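Local coordinates for protein alcohol dehydrogenase (Escherichia coli, PDB 5VM2) that probably oxidises alcohol groups of a still unidentified substrate with NAD or NADP as acceptor, as a zinc-containing member of the alcohol dehydrogenase family, at residues P24-V29 / G75-K80; T145-L150 / D310-V315; K171-G176 / M236-V241; Y256-G261 / R283-Q288; H317-R322 / R336-G341. One frame throughout, in Å; residues are numbered along the deposited sequence.

Contact 1. Residues P24-V29 / G75-K80; sequences PKEDEV and GSRVRK
Glu26 and Arg77 are joined through the backbone. Arg77 N donates to Glu26 O at 2.8 Å. A second bond runs from Gly75 N to Glu28 O at 2.7 Å and is nearly straight, 168° at the hydrogen. Between these two bonds Gly75 CA sits 3.2 Å from Lys25 O in a CA-H...O contact. The backbones are so close here, at Lys25 O and Glu26 C, that there is no room for a side chain at Gly75.

Side chains close over this backbone core. Val78 CG2 lies 3.3 Å from Glu28 O and also packs on the carbonyl carbon of Asp27. Its other methyl, CG1, is anti to the backbone N (chi1 169°) and faces Val29 CG1. On the solvent side Glu26 CB rests 3.4 Å from Ser76 OG. The carboxylate of Glu26 stays 4.1 Å from Arg77, measured OE1 to NE. This is too long for a salt bridge, but the opposite charges probably attract weakly.

Each segment holds a type I beta turn, Lys25 to Glu28 and Gly75 to Val78. The turns sit at the ends of neighbouring antiparallel strands, 28-37 and 67-74, in the GroES-like domain. Each turn has its own backbone bond, Glu28 N to Lys25 O and Val78 N to Gly75 O. The first is further braced by Glu28 OE2, which takes the N-H of Lys25 from above the carboxylate plane. Beyond them, Asp27 and Val29 bond through their backbones to Glu133 and His131, and Val78 also touches Glu133.

Contact 2. Residues T145-L150 / D310-V315; sequences TMEGTL and DVKSMV
Leu150 and Val311 press together, with their CB atoms 3.9 Å apart. Leu150 CD1 sits over the notch formed by Val311 O and Val315 CG2, 3.6 Å from Val315 CG2. Val311 CG2 is a bump that lodges against Leu150 and against CB and CG of Glu147, one helical turn back. Met146 covers Val315. Its CG is anti to the backbone N (chi1 -173°), and a bend at chi3 (71°) brings CE to 3.9 Å from Val315 CG2. The same methyl lies 3.6 Å from Lys312 NZ, where the two chains cross at about a right angle.

The contact sets the first turns of helix 145-163 against the loop that leads into strand 315-320. That loop is shaped by an Asx motif, in which Asp310 OD1 accepts from Ser313 N. Val342 of strand 340-344 touches both Leu150 and Val315.

No direct hydrogen bond joins the segments. Water 1 bridges them, donating to Glu147 OE1 at 2.7 Å and accepting from Lys312 N. Lys312 NZ forms its salt bridge with Asp144, while Glu147 OE2 lies 4.2 Å from that NZ. The lysine is therefore probably stabilised by two acidic groups, beside an apolar seam.

Contact 3. Residues K171-G176 / M236-V241; sequences KIIILG and MGADIV
Lys171 N meets the flat carboxylate of Asp239 from above its plane, 2.8 Å from OD1 and 45° out of that plane. The CB of Lys171 lies 3.7 Å from the same oxygen. The chi1 of Asp239 (-66°) sets its CG beside its own backbone N, on the side of Lys171 N. The carbonyl O of Lys171 takes two weak bonds, from Asp239 N and Ile240 N. Ala238 CB also packs on this oxygen.

Further along, the pairing is regular and parallel. Ile173 N donates to Ile240 O at 3.1 Å, with 169° at the hydrogen. Ile172 CA and Val241 CA add CA-H...O contacts to Ile240 O and Ile173 O. These are the central strands, 171-175 and 238-243, of the six-stranded parallel sheet of a Rossmann fold. Strand 171-175 runs into Gly176, first glycine of a GxGxxG pattern that in such folds usually contacts the dinucleotide.

Ile172 and Ile240 project to one face of the sheet, with their CD1 atoms 4.3 Å apart. That face is covered by helix 179-190, where Ile172 touches Cys188. Ile173 and Val241 project to the other face. There Ile173 CD1 meets Ala238 CB at 3.6 Å, and Leu175 CD1 reaches Val241 CG1 at 4.1 Å. Val258 and Leu257 continue this layer, touching Val241 and Leu175 respectively.

Contact 4. Residues Y256-G261 / R283-Q288; sequences YLVMRG and REVTIQ
Gly261 and Arg283 join the backbones by the contact's single hydrogen bond. Gly261 N donates to Arg283 O at 2.9 Å, a bent bond with 137° at the hydrogen. Next to it Gly261 CA makes a CA-H...O contact with Glu284 O at 3.5 Å. The chain turns a corner at Arg260 and Gly261, and the positive phi of Gly261 (71°) suits glycine.

The two arginines lie side by side and point the same way. Their guanidinium planes are 20° apart. Arg283 CD sits over one face of the Arg260 guanidinium, 3.3 Å from NH1 and offset toward the rim. Arg260 NH1 is also 3.4 Å from Arg283 NE. Both are donors, so no bond forms, and the like charges probably repel; both residues are exposed to solvent. Nearer the backbone the CB atoms touch at 3.8 Å.

Val285 packs with both methyls. Its CG2 lies 3.5 Å from Met259 O and also reaches Gly261 N. Its CG1 meets Val258 CG1 at 4.0 Å, the two side chains tip to tip. Val258 also touches Ile264 of strand 262-267.

The arrangement lies where strands 262-267 and 286-290 of the Rossmann-type parallel sheet begin, the latter being the outermost strand within this chain. It joins the turn before one to the lead-in of the other, with Thr286 bonded through its backbone to Gly262 and Ile264.

Contact 5. Residues H317-R322 / R336-G341; sequences HIYDYR and RDIIKG
His317 and Ile338 both have a chi1 of -59°, which sets CG of His317 and CG1 of Ile338 each beside its own backbone N. The chi2 of His317 (87°) then turns the ring so that ND1 and CE1 both meet Ile338 CG1, each at 3.5 Å. The two side chains cross at about a right angle.

The contact closes a beta-alpha-beta unit: strand 315-320, helix 324-333, strand 340-344. The strands are parallel, and His317 pairs with Gly341. No hydrogen bond links the two segments here. Gly341 CA instead makes a CA-H...O contact with His317 O at 3.3 Å. Val342, one residue on, is backbone-bonded to both His317 and Tyr319.

Tyr319 reaches tip to tip toward Ile338, with OH 3.8 Å from CD1. Its hydroxyl is bonded to Glu330 of the intervening helix. The CB of Lys340 is directed away from segment 317-322. Its NZ forms a salt bridge with Glu66, a ligand of the magnesium ion.

Asp337 O lies at the edge of the His317 ring, in its plane, 3.3 Å from CE1.

Contacts 3 and 4 lie side by side in the Rossmann-type sheet, centres 10 Å apart. Ala238 joins them, with probable hydrogen bonds from its N to Leu257 O (2.8 Å) and from Met259 N to its O (2.9 Å). Contacts 2 and 5 form a second touching pair, centres 12 Å apart, where Leu150 CD2 packs 3.7 Å from Lys340 CG. This pair is nearest the magnesium ion bound by His65, Glu66 and Glu152: the side chain of Lys340 is about 5 Å from it and that of Leu150 about 9 Å. Contact 1 is remote, its centre about 47 Å from that of contact 4, but shares a sheet with contact 5 through neighbouring strands 28-37 and 340-344.

Contact 1. Residues P24-V29 / G75-K80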
# COMPACT_ATOMS: atom_id res chain seq x y z
N PRO A 24 -19.68 -13.64 12.11
CA PRO A 24 -18.71 -12.86 12.88
C PRO A 24 -18.54 -13.45 14.28
O PRO A 24 -19.52 -13.77 14.95
CB PRO A 24 -19.31 -11.45 12.93
CG PRO A 24 -20.63 -11.52 12.19
CD PRO A 24 -20.98 -12.96 12.02
N LYS A 25 -17.29 -13.60 14.70
CA LYS A 25 -17.03 -13.87 16.11
C LYS A 25 -17.48 -12.67 16.94
O LYS A 25 -17.84 -11.61 16.42
CB LYS A 25 -15.55 -14.17 16.33
CG LYS A 25 -14.96 -15.21 15.38
CD LYS A 25 -15.15 -16.63 15.90
CE LYS A 25 -14.25 -17.61 15.15
NZ LYS A 25 -14.41 -17.49 13.67
N GLU A 26 -17.46 -12.85 18.27
CA GLU A 26 -18.09 -11.86 19.14
C GLU A 26 -17.37 -10.52 19.13
O GLU A 26 -17.95 -9.52 19.58
CB GLU A 26 -18.17 -12.39 20.57
CG GLU A 26 -16.84 -12.70 21.21
CD GLU A 26 -16.96 -12.89 22.70
OE1 GLU A 26 -15.92 -12.78 23.40
OE2 GLU A 26 -18.08 -13.14 23.19
N ASP A 27 -16.13 -10.45 18.64
CA ASP A 27 -15.40 -9.19 18.56
C ASP A 27 -15.22 -8.71 17.13
O ASP A 27 -14.40 -7.81 16.89
CB ASP A 27 -14.04 -9.32 19.25
CG ASP A 27 -13.07 -10.20 18.48
OD1 ASP A 27 -13.50 -11.28 18.00
OD2 ASP A 27 -11.89 -9.82 18.34
N GLU A 28 -15.97 -9.26 16.18
CA GLU A 28 -15.78 -8.98 14.77
C GLU A 28 -16.99 -8.27 14.17
O GLU A 28 -18.10 -8.31 14.71
CB GLU A 28 -15.50 -10.27 13.99
CG GLU A 28 -14.31 -11.06 14.50
CD GLU A 28 -14.05 -12.31 13.69
OE1 GLU A 28 -12.88 -12.75 13.64
OE2 GLU A 28 -15.00 -12.87 13.10
N VAL A 29 -16.75 -7.61 13.04
CA VAL A 29 -17.81 -7.06 12.21
C VAL A 29 -17.93 -7.93 10.97
O VAL A 29 -16.97 -8.57 10.53
CB VAL A 29 -17.53 -5.59 11.80
CG1 VAL A 29 -17.49 -4.69 13.02
CG2 VAL A 29 -16.23 -5.49 11.02
N GLY A 75 -20.51 -8.93 15.86
CA GLY A 75 -20.46 -9.89 16.95
C GLY A 75 -21.02 -9.31 18.23
O GLY A 75 -21.17 -8.10 18.40
N SER A 76 -21.32 -10.21 19.17
CA SER A 76 -22.10 -9.86 20.35
C SER A 76 -21.38 -8.90 21.29
O SER A 76 -22.04 -8.32 22.16
CB SER A 76 -22.49 -11.13 21.11
OG SER A 76 -21.35 -11.78 21.63
N ARG A 77 -20.07 -8.70 21.16
CA ARG A 77 -19.35 -7.78 22.03
C ARG A 77 -18.83 -6.56 21.28
O ARG A 77 -18.01 -5.81 21.84
CB ARG A 77 -18.19 -8.50 22.73
CG ARG A 77 -17.96 -8.03 24.16
CD ARG A 77 -16.83 -8.80 24.84
NE ARG A 77 -15.60 -8.78 24.06
CZ ARG A 77 -14.71 -7.79 24.09
NH1 ARG A 77 -14.91 -6.73 24.86
NH2 ARG A 77 -13.62 -7.86 23.34
N VAL A 78 -19.29 -6.33 20.06
CA VAL A 78 -18.86 -5.18 19.27
C VAL A 78 -19.76 -4.00 19.61
O VAL A 78 -20.98 -4.08 19.48
CB VAL A 78 -18.90 -5.48 17.77
CG1 VAL A 78 -18.73 -4.19 16.97
CG2 VAL A 78 -17.82 -6.48 17.40
N ARG A 79 -19.14 -2.89 20.05
CA ARG A 79 -19.85 -1.65 20.33
C ARG A 79 -19.45 -0.51 19.41
O ARG A 79 -20.26 0.41 19.20
CB ARG A 79 -19.62 -1.22 21.78
CG ARG A 79 -20.22 -2.16 22.81
CD ARG A 79 -21.74 -2.12 22.79
NE ARG A 79 -22.33 -3.35 22.28
CZ ARG A 79 -22.66 -4.38 23.04
NH1 ARG A 79 -22.46 -4.34 24.34
NH2 ARG A 79 -23.18 -5.46 22.48
N LYS A 80 -18.23 -0.54 18.87
CA LYS A 80 -17.76 0.56 18.03
C LYS A 80 -18.58 0.69 16.75
O LYS A 80 -18.68 1.79 16.20
CB LYS A 80 -16.28 0.35 17.67
CG LYS A 80 -15.30 0.68 18.79
CD LYS A 80 -13.92 0.10 18.52
CE LYS A 80 -13.27 0.71 17.28
NZ LYS A 80 -11.91 0.16 17.03

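Contact 2. Residues T145-L150 / D310-V315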
# COMPACT_ATOMS: atom_id res chain seq x y z
N THR A 145 -16.43 4.53 -0.09
CA THR A 145 -15.76 3.26 0.17
C THR A 145 -14.61 2.99 -0.79
O THR A 145 -13.73 2.19 -0.46
CB THR A 145 -16.78 2.12 0.13
OG1 THR A 145 -17.58 2.23 -1.05
CG2 THR A 145 -17.68 2.17 1.36
N MET A 146 -14.59 3.63 -1.96
CA MET A 146 -13.41 3.51 -2.81
C MET A 146 -12.23 4.26 -2.21
O MET A 146 -11.09 3.77 -2.26
CB MET A 146 -13.69 4.02 -4.22
CG MET A 146 -12.54 3.74 -5.16
SD MET A 146 -12.73 4.47 -6.78
CE MET A 146 -12.52 6.21 -6.40
N GLU A 147 -12.46 5.45 -1.66
CA GLU A 147 -11.40 6.15 -0.93
C GLU A 147 -10.99 5.36 0.30
O GLU A 147 -9.79 5.27 0.62
CB GLU A 147 -11.86 7.55 -0.53
CG GLU A 147 -11.96 8.54 -1.68
CD GLU A 147 -12.54 9.88 -1.24
OE1 GLU A 147 -11.79 10.88 -1.19
OE2 GLU A 147 -13.75 9.93 -0.95
N GLY A 148 -11.96 4.78 1.02
CA GLY A 148 -11.62 3.96 2.17
C GLY A 148 -10.73 2.79 1.81
O GLY A 148 -9.85 2.39 2.58
N THR A 149 -10.93 2.22 0.62
CA THR A 149 -10.07 1.15 0.14
C THR A 149 -8.63 1.64 -0.03
O THR A 149 -7.68 0.92 0.30
CB THR A 149 -10.61 0.60 -1.17
OG1 THR A 149 -11.94 0.11 -0.96
CG2 THR A 149 -9.73 -0.52 -1.70
N LEU A 150 -8.46 2.86 -0.53
CA LEU A 150 -7.11 3.33 -0.80
C LEU A 150 -6.42 3.89 0.42
O LEU A 150 -5.24 4.24 0.34
CB LEU A 150 -7.14 4.38 -1.91
CG LEU A 150 -7.97 3.91 -3.11
CD1 LEU A 150 -8.53 5.11 -3.86
CD2 LEU A 150 -7.12 3.03 -4.03
N ASP A 310 -4.96 13.27 -1.61
CA ASP A 310 -5.90 12.95 -2.70
C ASP A 310 -5.62 11.53 -3.20
O ASP A 310 -4.64 11.29 -3.90
CB ASP A 310 -5.76 13.98 -3.83
CG ASP A 310 -6.75 13.74 -4.99
OD1 ASP A 310 -7.44 12.70 -5.04
OD2 ASP A 310 -6.81 14.62 -5.88
N VAL A 311 -6.51 10.60 -2.85
CA VAL A 311 -6.41 9.23 -3.36
C VAL A 311 -7.39 8.96 -4.50
O VAL A 311 -7.15 8.03 -5.29
CB VAL A 311 -6.61 8.19 -2.23
CG1 VAL A 311 -5.48 8.27 -1.22
CG2 VAL A 311 -7.96 8.37 -1.54
N LYS A 312 -8.47 9.73 -4.61
CA LYS A 312 -9.45 9.51 -5.67
C LYS A 312 -8.85 9.78 -7.04
O LYS A 312 -9.11 9.05 -8.00
CB LYS A 312 -10.68 10.39 -5.44
CG LYS A 312 -11.64 10.46 -6.61
CD LYS A 312 -12.90 11.23 -6.24
CE LYS A 312 -13.53 10.68 -4.96
NZ LYS A 312 -13.88 9.24 -5.09
N SER A 313 -8.03 10.84 -7.15
CA SER A 313 -7.41 11.17 -8.42
C SER A 313 -6.43 10.11 -8.90
O SER A 313 -6.04 10.12 -10.07
CB SER A 313 -6.69 12.52 -8.32
OG SER A 313 -7.62 13.59 -8.18
N MET A 314 -6.01 9.20 -8.03
CA MET A 314 -5.03 8.20 -8.44
C MET A 314 -5.68 7.02 -9.16
O MET A 314 -4.99 6.34 -9.93
CB MET A 314 -4.23 7.72 -7.23
CG MET A 314 -3.52 8.86 -6.52
SD MET A 314 -2.61 8.32 -5.06
CE MET A 314 -1.62 7.00 -5.77
N VAL A 315 -6.97 6.79 -8.95
CA VAL A 315 -7.65 5.64 -9.56
C VAL A 315 -7.77 5.89 -11.06
O VAL A 315 -8.49 6.79 -11.50
CB VAL A 315 -9.03 5.41 -8.93
CG1 VAL A 315 -9.70 4.20 -9.57
CG2 VAL A 315 -8.88 5.19 -7.44
O HOH W 1 -9.35 11.44 -2.32

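Contact 3. Residues K171-G176 / M236-V241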
# COMPACT_ATOMS: atom_id res chain seq x y z
N LYS A 171 15.03 18.19 2.47
CA LYS A 171 14.88 18.00 1.04
C LYS A 171 14.72 16.51 0.76
O LYS A 171 15.49 15.70 1.28
CB LYS A 171 16.08 18.55 0.28
CG LYS A 171 16.26 20.04 0.42
CD LYS A 171 17.31 20.56 -0.55
CE LYS A 171 16.84 20.41 -1.99
NZ LYS A 171 15.78 21.39 -2.34
N ILE A 172 13.73 16.17 -0.06
CA ILE A 172 13.31 14.78 -0.23
C ILE A 172 13.39 14.39 -1.70
O ILE A 172 13.01 15.17 -2.58
CB ILE A 172 11.89 14.58 0.34
CG1 ILE A 172 11.92 14.81 1.86
CG2 ILE A 172 11.36 13.18 0.02
CD1 ILE A 172 10.66 14.43 2.55
N ILE A 173 13.90 13.19 -1.96
CA ILE A 173 13.89 12.57 -3.27
C ILE A 173 13.11 11.28 -3.16
O ILE A 173 13.42 10.44 -2.30
CB ILE A 173 15.31 12.30 -3.80
CG1 ILE A 173 16.08 13.60 -3.99
CG2 ILE A 173 15.23 11.53 -5.11
CD1 ILE A 173 17.54 13.39 -4.35
N ILE A 174 12.11 11.11 -4.01
CA ILE A 174 11.31 9.90 -4.07
C ILE A 174 11.62 9.20 -5.38
O ILE A 174 11.36 9.75 -6.46
CB ILE A 174 9.82 10.20 -3.93
CG1 ILE A 174 9.55 10.76 -2.52
CG2 ILE A 174 8.99 8.95 -4.18
CD1 ILE A 174 8.16 11.23 -2.32
N LEU A 175 12.20 8.01 -5.30
CA LEU A 175 12.51 7.21 -6.48
C LEU A 175 11.30 6.31 -6.76
O LEU A 175 11.05 5.35 -6.04
CB LEU A 175 13.78 6.39 -6.27
CG LEU A 175 15.04 7.18 -5.94
CD1 LEU A 175 16.23 6.25 -5.76
CD2 LEU A 175 15.33 8.23 -7.00
N GLY A 176 10.55 6.65 -7.81
CA GLY A 176 9.36 5.90 -8.15
C GLY A 176 8.11 6.73 -7.99
O GLY A 176 7.86 7.31 -6.93
N MET A 236 24.59 18.79 -2.39
CA MET A 236 24.72 18.32 -1.02
C MET A 236 24.04 16.97 -0.79
O MET A 236 24.38 16.29 0.18
CB MET A 236 24.11 19.34 -0.04
CG MET A 236 24.37 20.79 -0.40
SD MET A 236 26.07 21.32 -0.05
CE MET A 236 26.33 22.53 -1.35
N GLY A 237 23.18 16.52 -1.69
CA GLY A 237 22.39 15.33 -1.45
C GLY A 237 21.12 15.66 -0.69
O GLY A 237 20.98 16.71 -0.06
N ALA A 238 20.16 14.74 -0.75
CA ALA A 238 18.88 14.93 -0.09
C ALA A 238 18.93 14.46 1.36
O ALA A 238 19.66 13.52 1.71
CB ALA A 238 17.77 14.19 -0.84
N ASP A 239 18.14 15.12 2.22
CA ASP A 239 18.00 14.67 3.60
C ASP A 239 17.45 13.24 3.67
O ASP A 239 17.90 12.43 4.49
CB ASP A 239 17.08 15.61 4.37
CG ASP A 239 17.67 16.99 4.54
OD1 ASP A 239 17.59 17.79 3.58
OD2 ASP A 239 18.21 17.27 5.63
N ILE A 240 16.46 12.94 2.84
CA ILE A 240 15.80 11.64 2.84
C ILE A 240 15.62 11.21 1.40
O ILE A 240 15.15 11.99 0.58
CB ILE A 240 14.44 11.68 3.56
CG1 ILE A 240 14.57 12.22 4.99
CG2 ILE A 240 13.81 10.31 3.55
CD1 ILE A 240 13.27 12.80 5.54
N VAL A 241 15.99 9.97 1.09
CA VAL A 241 15.70 9.37 -0.20
C VAL A 241 14.78 8.19 0.05
O VAL A 241 15.12 7.28 0.82
CB VAL A 241 16.96 8.92 -0.94
CG1 VAL A 241 16.59 8.35 -2.31
CG2 VAL A 241 17.95 10.07 -1.09

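Contact 4. Residues Y256-G261 / R283-Q288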
# COMPACT_ATOMS: atom_id res chain seq x y z
N TYR A 256 24.08 7.44 -3.96
CA TYR A 256 24.62 8.60 -4.64
C TYR A 256 23.74 9.84 -4.51
O TYR A 256 24.14 10.92 -4.96
CB TYR A 256 24.83 8.26 -6.12
CG TYR A 256 25.79 7.09 -6.29
CD1 TYR A 256 25.32 5.79 -6.39
CD2 TYR A 256 27.16 7.30 -6.34
CE1 TYR A 256 26.19 4.73 -6.54
CE2 TYR A 256 28.04 6.24 -6.50
CZ TYR A 256 27.55 4.96 -6.59
OH TYR A 256 28.42 3.91 -6.74
N LEU A 257 22.57 9.72 -3.88
CA LEU A 257 21.59 10.80 -3.84
C LEU A 257 21.38 11.40 -2.46
O LEU A 257 20.78 12.48 -2.36
CB LEU A 257 20.23 10.31 -4.37
CG LEU A 257 20.23 9.71 -5.78
CD1 LEU A 257 18.83 9.23 -6.14
CD2 LEU A 257 20.71 10.74 -6.79
N VAL A 258 21.84 10.74 -1.40
CA VAL A 258 21.56 11.12 -0.02
C VAL A 258 22.73 11.93 0.52
O VAL A 258 23.89 11.72 0.15
CB VAL A 258 21.28 9.87 0.85
CG1 VAL A 258 22.53 9.01 0.94
CG2 VAL A 258 20.78 10.25 2.24
N MET A 259 22.42 12.87 1.41
CA MET A 259 23.46 13.65 2.06
C MET A 259 24.08 12.87 3.22
O MET A 259 23.49 11.93 3.75
CB MET A 259 22.89 14.96 2.60
CG MET A 259 22.14 14.81 3.91
SD MET A 259 21.45 16.35 4.54
CE MET A 259 22.44 17.57 3.69
N ARG A 260 25.28 13.30 3.62
CA ARG A 260 25.89 12.74 4.82
C ARG A 260 24.95 12.91 6.01
O ARG A 260 24.25 13.93 6.13
CB ARG A 260 27.23 13.41 5.09
CG ARG A 260 27.15 14.91 5.25
CD ARG A 260 28.54 15.52 5.36
NE ARG A 260 29.35 15.25 4.18
CZ ARG A 260 30.67 15.32 4.15
NH1 ARG A 260 31.35 15.64 5.24
NH2 ARG A 260 31.33 15.07 3.02
N GLY A 261 24.90 11.90 6.86
CA GLY A 261 23.97 11.91 7.97
C GLY A 261 22.51 11.75 7.61
O GLY A 261 21.66 11.79 8.50
N ARG A 283 29.46 8.42 5.98
CA ARG A 283 29.35 9.44 7.02
C ARG A 283 27.98 9.40 7.69
O ARG A 283 27.20 10.36 7.65
CB ARG A 283 29.67 10.82 6.45
CG ARG A 283 31.17 11.03 6.28
CD ARG A 283 31.52 12.45 5.89
NE ARG A 283 32.94 12.73 6.06
CZ ARG A 283 33.90 12.28 5.25
NH1 ARG A 283 33.59 11.52 4.21
NH2 ARG A 283 35.16 12.59 5.49
N GLU A 284 27.70 8.25 8.30
CA GLU A 284 26.57 8.05 9.22
C GLU A 284 25.22 8.15 8.51
O GLU A 284 24.23 8.61 9.09
CB GLU A 284 26.66 9.01 10.41
CG GLU A 284 28.07 9.08 10.98
CD GLU A 284 28.11 9.23 12.48
OE1 GLU A 284 28.98 8.57 13.10
OE2 GLU A 284 27.30 10.00 13.03
N VAL A 285 25.17 7.70 7.26
CA VAL A 285 23.90 7.52 6.57
C VAL A 285 23.19 6.29 7.14
O VAL A 285 23.83 5.31 7.55
CB VAL A 285 24.13 7.39 5.06
CG1 VAL A 285 22.87 6.94 4.32
CG2 VAL A 285 24.64 8.72 4.49
N THR A 286 21.86 6.35 7.17
CA THR A 286 21.02 5.26 7.65
C THR A 286 20.16 4.74 6.51
O THR A 286 19.52 5.52 5.80
CB THR A 286 20.14 5.74 8.81
OG1 THR A 286 20.94 5.99 9.97
CG2 THR A 286 19.10 4.71 9.13
N ILE A 287 20.16 3.42 6.33
CA ILE A 287 19.25 2.74 5.41
C ILE A 287 18.26 1.96 6.26
O ILE A 287 18.65 1.10 7.05
CB ILE A 287 20.00 1.80 4.45
CG1 ILE A 287 21.05 2.56 3.65
CG2 ILE A 287 19.01 1.09 3.52
CD1 ILE A 287 21.95 1.65 2.83
N GLN A 288 16.97 2.25 6.09
CA GLN A 288 15.95 1.53 6.85
C GLN A 288 14.89 1.00 5.91
O GLN A 288 14.38 1.74 5.06
CB GLN A 288 15.30 2.42 7.92
CG GLN A 288 14.39 1.60 8.85
CD GLN A 288 13.87 2.40 10.03
OE1 GLN A 288 13.91 3.63 10.02
NE2 GLN A 288 13.39 1.70 11.06

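Contact 5. Residues H317-R322 / R336-G341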
# COMPACT_ATOMS: atom_id res chain seq x y z
N HIS A 317 -8.35 3.07 -13.24
CA HIS A 317 -9.16 2.00 -13.80
C HIS A 317 -10.02 1.38 -12.71
O HIS A 317 -9.53 1.09 -11.61
CB HIS A 317 -8.27 0.92 -14.43
CG HIS A 317 -7.40 1.42 -15.54
ND1 HIS A 317 -6.15 1.96 -15.31
CD2 HIS A 317 -7.59 1.46 -16.88
CE1 HIS A 317 -5.61 2.31 -16.46
NE2 HIS A 317 -6.46 2.02 -17.43
N ILE A 318 -11.30 1.17 -13.01
CA ILE A 318 -12.23 0.48 -12.13
C ILE A 318 -12.79 -0.71 -12.89
O ILE A 318 -13.36 -0.55 -13.97
CB ILE A 318 -13.36 1.41 -11.65
CG1 ILE A 318 -12.78 2.57 -10.83
CG2 ILE A 318 -14.38 0.63 -10.83
CD1 ILE A 318 -13.80 3.63 -10.49
N TYR A 319 -12.63 -1.90 -12.32
CA TYR A 319 -13.09 -3.16 -12.90
C TYR A 319 -14.29 -3.68 -12.13
O TYR A 319 -14.37 -3.53 -10.90
CB TYR A 319 -11.98 -4.21 -12.89
CG TYR A 319 -10.71 -3.79 -13.59
CD1 TYR A 319 -9.69 -3.15 -12.90
CD2 TYR A 319 -10.53 -4.03 -14.95
CE1 TYR A 319 -8.53 -2.76 -13.54
CE2 TYR A 319 -9.38 -3.64 -15.60
CZ TYR A 319 -8.38 -3.01 -14.89
OH TYR A 319 -7.23 -2.62 -15.53
N ASP A 320 -15.26 -4.26 -12.83
CA ASP A 320 -16.32 -4.99 -12.15
C ASP A 320 -15.78 -6.29 -11.58
O ASP A 320 -14.82 -6.87 -12.11
CB ASP A 320 -17.48 -5.27 -13.11
CG ASP A 320 -18.41 -4.08 -13.28
OD1 ASP A 320 -18.50 -3.26 -12.33
OD2 ASP A 320 -19.05 -3.95 -14.34
N TYR A 321 -16.40 -6.75 -10.50
CA TYR A 321 -15.93 -7.94 -9.80
C TYR A 321 -16.00 -9.18 -10.70
O TYR A 321 -15.07 -10.00 -10.71
CB TYR A 321 -16.74 -8.13 -8.52
CG TYR A 321 -16.59 -9.46 -7.82
CD1 TYR A 321 -15.41 -9.83 -7.20
CD2 TYR A 321 -17.67 -10.34 -7.75
CE1 TYR A 321 -15.29 -11.04 -6.55
CE2 TYR A 321 -17.56 -11.55 -7.10
CZ TYR A 321 -16.37 -11.90 -6.50
OH TYR A 321 -16.28 -13.11 -5.86
N ARG A 322 -17.08 -9.33 -11.46
CA ARG A 322 -17.13 -10.53 -12.30
C ARG A 322 -16.10 -10.48 -13.42
O ARG A 322 -15.70 -11.54 -13.93
CB ARG A 322 -18.54 -10.71 -12.89
CG ARG A 322 -18.65 -11.86 -13.90
CD ARG A 322 -20.06 -11.98 -14.48
NE ARG A 322 -20.05 -12.30 -15.91
CZ ARG A 322 -21.12 -12.64 -16.61
NH1 ARG A 322 -22.31 -12.72 -16.02
NH2 ARG A 322 -21.02 -12.91 -17.90
N ARG A 336 1.93 -0.15 -17.82
CA ARG A 336 2.44 1.14 -18.27
C ARG A 336 1.44 2.27 -18.02
O ARG A 336 1.85 3.42 -17.85
CB ARG A 336 2.79 1.07 -19.75
CG ARG A 336 3.63 2.23 -20.27
CD ARG A 336 2.90 3.01 -21.37
NE ARG A 336 3.60 4.25 -21.72
CZ ARG A 336 3.39 5.42 -21.12
NH1 ARG A 336 2.50 5.52 -20.15
NH2 ARG A 336 4.07 6.49 -21.51
N ASP A 337 0.14 1.96 -18.03
CA ASP A 337 -0.89 2.99 -18.03
C ASP A 337 -1.73 3.01 -16.77
O ASP A 337 -2.69 3.78 -16.68
CB ASP A 337 -1.79 2.82 -19.26
CG ASP A 337 -1.16 3.37 -20.53
OD1 ASP A 337 -0.88 4.59 -20.57
OD2 ASP A 337 -0.95 2.59 -21.47
N ILE A 338 -1.40 2.19 -15.77
CA ILE A 338 -2.19 2.08 -14.55
C ILE A 338 -1.43 2.74 -13.41
O ILE A 338 -0.31 2.33 -13.08
CB ILE A 338 -2.53 0.62 -14.22
CG1 ILE A 338 -3.31 -0.02 -15.36
CG2 ILE A 338 -3.31 0.55 -12.92
CD1 ILE A 338 -3.64 -1.48 -15.13
N ILE A 339 -2.03 3.77 -12.82
CA ILE A 339 -1.54 4.28 -11.55
C ILE A 339 -2.11 3.45 -10.40
O ILE A 339 -1.36 2.91 -9.58
CB ILE A 339 -1.90 5.77 -11.40
CG1 ILE A 339 -1.35 6.57 -12.57
CG2 ILE A 339 -1.39 6.31 -10.08
CD1 ILE A 339 0.16 6.62 -12.60
N LYS A 340 -3.43 3.31 -10.36
CA LYS A 340 -4.08 2.47 -9.37
C LYS A 340 -5.37 1.92 -9.97
O LYS A 340 -6.22 2.70 -10.42
CB LYS A 340 -4.38 3.24 -8.08
CG LYS A 340 -4.90 2.37 -6.94
CD LYS A 340 -3.90 1.28 -6.58
CE LYS A 340 -4.16 0.75 -5.18
NZ LYS A 340 -3.40 -0.51 -4.92
N GLY A 341 -5.51 0.61 -9.98
CA GLY A 341 -6.74 -0.04 -10.37
C GLY A 341 -7.47 -0.55 -9.14
O GLY A 341 -6.85 -0.92 -8.15